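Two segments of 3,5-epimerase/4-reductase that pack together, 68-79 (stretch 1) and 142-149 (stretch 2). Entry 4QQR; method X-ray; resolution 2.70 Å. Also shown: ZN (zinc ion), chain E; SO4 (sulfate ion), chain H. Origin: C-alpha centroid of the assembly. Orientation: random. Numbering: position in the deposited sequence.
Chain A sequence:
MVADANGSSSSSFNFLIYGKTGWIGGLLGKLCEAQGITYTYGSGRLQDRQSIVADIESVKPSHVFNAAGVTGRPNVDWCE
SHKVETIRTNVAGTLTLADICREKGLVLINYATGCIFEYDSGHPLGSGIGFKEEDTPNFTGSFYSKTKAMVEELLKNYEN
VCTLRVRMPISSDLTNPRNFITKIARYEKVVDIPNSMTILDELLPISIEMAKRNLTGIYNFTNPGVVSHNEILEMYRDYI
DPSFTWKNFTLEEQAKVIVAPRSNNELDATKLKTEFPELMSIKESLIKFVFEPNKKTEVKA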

# COMPACT_ATOMS: atom_id res chain seq x y z
N ALA A 68 11.95 9.42 8.27
CA ALA A 68 11.15 8.87 9.37
C ALA A 68 11.27 7.37 9.54
O ALA A 68 10.64 6.77 10.41
CB ALA A 68 9.68 9.27 9.21
N GLY A 69 12.08 6.75 8.71
CA GLY A 69 12.59 5.44 9.04
C GLY A 69 12.45 4.53 7.87
O GLY A 69 11.90 4.93 6.85
N VAL A 70 13.03 3.34 7.99
CA VAL A 70 13.96 3.06 9.08
C VAL A 70 15.32 3.06 8.41
O VAL A 70 15.43 2.69 7.24
CB VAL A 70 13.68 1.69 9.75
CG1 VAL A 70 14.95 1.06 10.32
CG2 VAL A 70 12.62 1.84 10.84
N THR A 71 16.35 3.51 9.10
CA THR A 71 17.67 3.42 8.51
C THR A 71 18.20 1.96 8.54
O THR A 71 18.64 1.46 9.58
CB THR A 71 18.68 4.43 9.13
OG1 THR A 71 18.07 5.73 9.22
CG2 THR A 71 19.93 4.53 8.27
N GLY A 72 18.11 1.28 7.38
CA GLY A 72 18.70 -0.03 7.20
C GLY A 72 17.77 -1.22 7.39
O GLY A 72 16.58 -1.16 7.07
N ARG A 73 18.34 -2.32 7.92
CA ARG A 73 17.61 -3.56 8.21
C ARG A 73 16.85 -3.48 9.53
O ARG A 73 17.44 -3.40 10.61
CB ARG A 73 18.55 -4.78 8.19
N PRO A 74 15.52 -3.50 9.43
CA PRO A 74 14.66 -3.41 10.61
C PRO A 74 13.66 -4.56 10.66
O PRO A 74 12.83 -4.68 9.76
CB PRO A 74 13.93 -2.09 10.40
CG PRO A 74 13.84 -1.96 8.92
CD PRO A 74 15.09 -2.58 8.37
N ASN A 75 13.73 -5.38 11.70
CA ASN A 75 14.71 -5.21 12.77
C ASN A 75 14.14 -5.71 14.09
O ASN A 75 14.81 -5.67 15.12
CB ASN A 75 15.15 -3.75 12.88
CG ASN A 75 14.22 -2.92 13.74
OD1 ASN A 75 13.27 -3.45 14.33
ND2 ASN A 75 14.48 -1.63 13.82
N VAL A 76 12.90 -6.18 14.04
CA VAL A 76 12.23 -6.77 15.19
C VAL A 76 11.34 -7.89 14.69
O VAL A 76 11.43 -8.29 13.54
CB VAL A 76 11.38 -5.73 15.94
CG1 VAL A 76 11.98 -5.44 17.30
CG2 VAL A 76 11.24 -4.46 15.12
N ASP A 77 10.46 -8.40 15.56
CA ASP A 77 9.53 -9.43 15.14
C ASP A 77 8.43 -8.83 14.27
O ASP A 77 8.12 -7.64 14.38
CB ASP A 77 8.91 -10.12 16.35
CG ASP A 77 8.22 -9.14 17.28
OD1 ASP A 77 8.87 -8.68 18.24
OD2 ASP A 77 7.03 -8.84 17.06
N TRP A 78 7.84 -9.65 13.42
CA TRP A 78 6.71 -9.21 12.61
C TRP A 78 5.34 -9.72 13.07
O TRP A 78 4.59 -10.35 12.32
CB TRP A 78 6.97 -9.51 11.13
CG TRP A 78 8.11 -8.69 10.61
CD1 TRP A 78 9.32 -9.15 10.16
CD2 TRP A 78 8.15 -7.27 10.52
NE1 TRP A 78 10.11 -8.08 9.77
CE2 TRP A 78 9.42 -6.92 9.98
CE3 TRP A 78 7.25 -6.24 10.83
CZ2 TRP A 78 9.79 -5.60 9.75
CZ3 TRP A 78 7.62 -4.93 10.61
CH2 TRP A 78 8.88 -4.62 10.07
N CYS A 79 5.01 -9.42 14.31
CA CYS A 79 3.67 -9.68 14.79
C CYS A 79 2.72 -8.58 14.29
O CYS A 79 3.13 -7.60 13.64
CB CYS A 79 3.63 -9.75 16.31
SG CYS A 79 3.43 -8.14 17.11
N SER A 142 8.68 -11.44 2.22
CA SER A 142 8.49 -10.95 3.58
C SER A 142 7.64 -9.67 3.66
O SER A 142 7.57 -8.88 2.71
CB SER A 142 9.85 -10.75 4.28
OG SER A 142 10.37 -9.44 4.08
N PHE A 143 6.99 -9.48 4.81
CA PHE A 143 6.11 -8.32 5.03
C PHE A 143 6.79 -6.97 4.78
O PHE A 143 6.28 -6.14 4.03
CB PHE A 143 5.55 -8.34 6.45
CG PHE A 143 4.90 -7.04 6.85
CD1 PHE A 143 3.59 -6.75 6.48
CD2 PHE A 143 5.62 -6.10 7.61
CE1 PHE A 143 3.00 -5.56 6.84
CE2 PHE A 143 5.03 -4.90 7.99
CZ PHE A 143 3.71 -4.63 7.61
N TYR A 144 7.92 -6.76 5.43
CA TYR A 144 8.63 -5.51 5.28
C TYR A 144 8.88 -5.22 3.80
O TYR A 144 8.61 -4.13 3.31
CB TYR A 144 9.95 -5.51 6.07
CG TYR A 144 10.55 -4.13 6.14
CD1 TYR A 144 9.97 -3.15 6.92
CD2 TYR A 144 11.67 -3.80 5.38
CE1 TYR A 144 10.48 -1.88 6.96
CE2 TYR A 144 12.20 -2.53 5.42
CZ TYR A 144 11.60 -1.57 6.21
OH TYR A 144 12.10 -0.28 6.27
N SER A 145 9.36 -6.24 3.09
CA SER A 145 9.69 -6.13 1.68
C SER A 145 8.50 -5.80 0.78
O SER A 145 8.59 -4.95 -0.11
CB SER A 145 10.33 -7.43 1.21
OG SER A 145 11.40 -7.12 0.35
N LYS A 146 7.39 -6.49 1.00
CA LYS A 146 6.21 -6.28 0.19
C LYS A 146 5.69 -4.87 0.46
O LYS A 146 5.29 -4.15 -0.45
CB LYS A 146 5.16 -7.33 0.52
CG LYS A 146 4.21 -7.66 -0.62
CD LYS A 146 3.20 -8.74 -0.20
CE LYS A 146 3.86 -9.82 0.67
NZ LYS A 146 3.67 -11.18 0.12
N THR A 147 5.73 -4.47 1.73
CA THR A 147 5.20 -3.18 2.15
C THR A 147 5.97 -2.00 1.56
O THR A 147 5.37 -1.06 1.02
CB THR A 147 5.13 -3.07 3.68
OG1 THR A 147 4.31 -4.13 4.19
CG2 THR A 147 4.54 -1.75 4.10
N LYS A 148 7.30 -2.05 1.64
CA LYS A 148 8.11 -0.97 1.10
C LYS A 148 7.94 -0.88 -0.42
O LYS A 148 7.86 0.21 -0.98
CB LYS A 148 9.56 -1.12 1.50
CG LYS A 148 9.78 -1.01 3.00
CD LYS A 148 9.28 0.32 3.58
CE LYS A 148 10.27 1.46 3.32
NZ LYS A 148 9.99 2.67 4.16
N ALA A 149 7.86 -2.03 -1.09
CA ALA A 149 7.54 -2.05 -2.51
C ALA A 149 6.21 -1.34 -2.83
O ALA A 149 6.17 -0.48 -3.72
CB ALA A 149 7.54 -3.46 -3.08
ZN ZN E . 5.92 -7.70 17.62
S SO4 H . 17.13 4.06 12.67
O1 SO4 H . 17.57 2.98 11.78
O2 SO4 H . 15.66 4.12 12.57
O3 SO4 H . 17.71 5.33 12.24
O4 SO4 H . 17.53 3.82 14.07

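Stretch 2 is the start of a helix that begins at Phe143 and continues beyond Ala149, and stretch 1 is an irregular loop that runs past it in the opposite sense. The nearest CA pairs show this: Trp78 CA lies 7.7 Å from Phe143 CA. Pro74 CA lies 8.3 Å from Tyr144 CA. Val70 CA lies 10.7 Å from Lys148 CA, so the backbones diverge toward Lys148. No hydrogen bond crosses between them. The contact, burying 301 Å² over both sides, rests mainly on aromatic and apolar side chains.

Ser142 opens the helix as its N-cap. Its OG accepts from Ser145 N at 3.5 Å, a weak capping bond, while Ser142 O receives Lys146 N at 2.9 Å and begins the i to i+4 backbone pattern.

Phe143 (chi1 t) points toward the loop and meets Trp78, whose CA-to-CB bond points back toward the helix. Phe143 CD2 lies over one face of the indole, 3.6 Å from Trp78 CE3. With planes at 51° and centroids 5.2 Å apart, the pair is oblique, a dispersion contact without parallel overlap. On the backbone side, Phe143 O accepts from both Thr147 N (2.9 Å) and Thr147 OG1 (2.8 Å).

Tyr144, also t, is the most heavily covered residue, losing 93 Å². Its CD1 approaches Trp78 CH2 at 3.6 Å, yet the rings meet rim to rim, their planes 24° apart. Pro74 instead covers a face: Pro74 CG sits 4.0 Å from the Tyr144 ring centroid and 29° off the normal, a CH-pi contact in which an aliphatic C-H group of the proline ring meets the electron-rich face of the tyrosine. The phenol end reaches farther along the loop, bringing Tyr144 OH to 4.1 Å from Val70 N.

Ser145, Lys146 and Thr147 make no contact with the loop. Lys148 does, its folded m, m, m, t side chain bringing Lys148 NZ to 4.0 Å from Gly69 O, a loose polar approach.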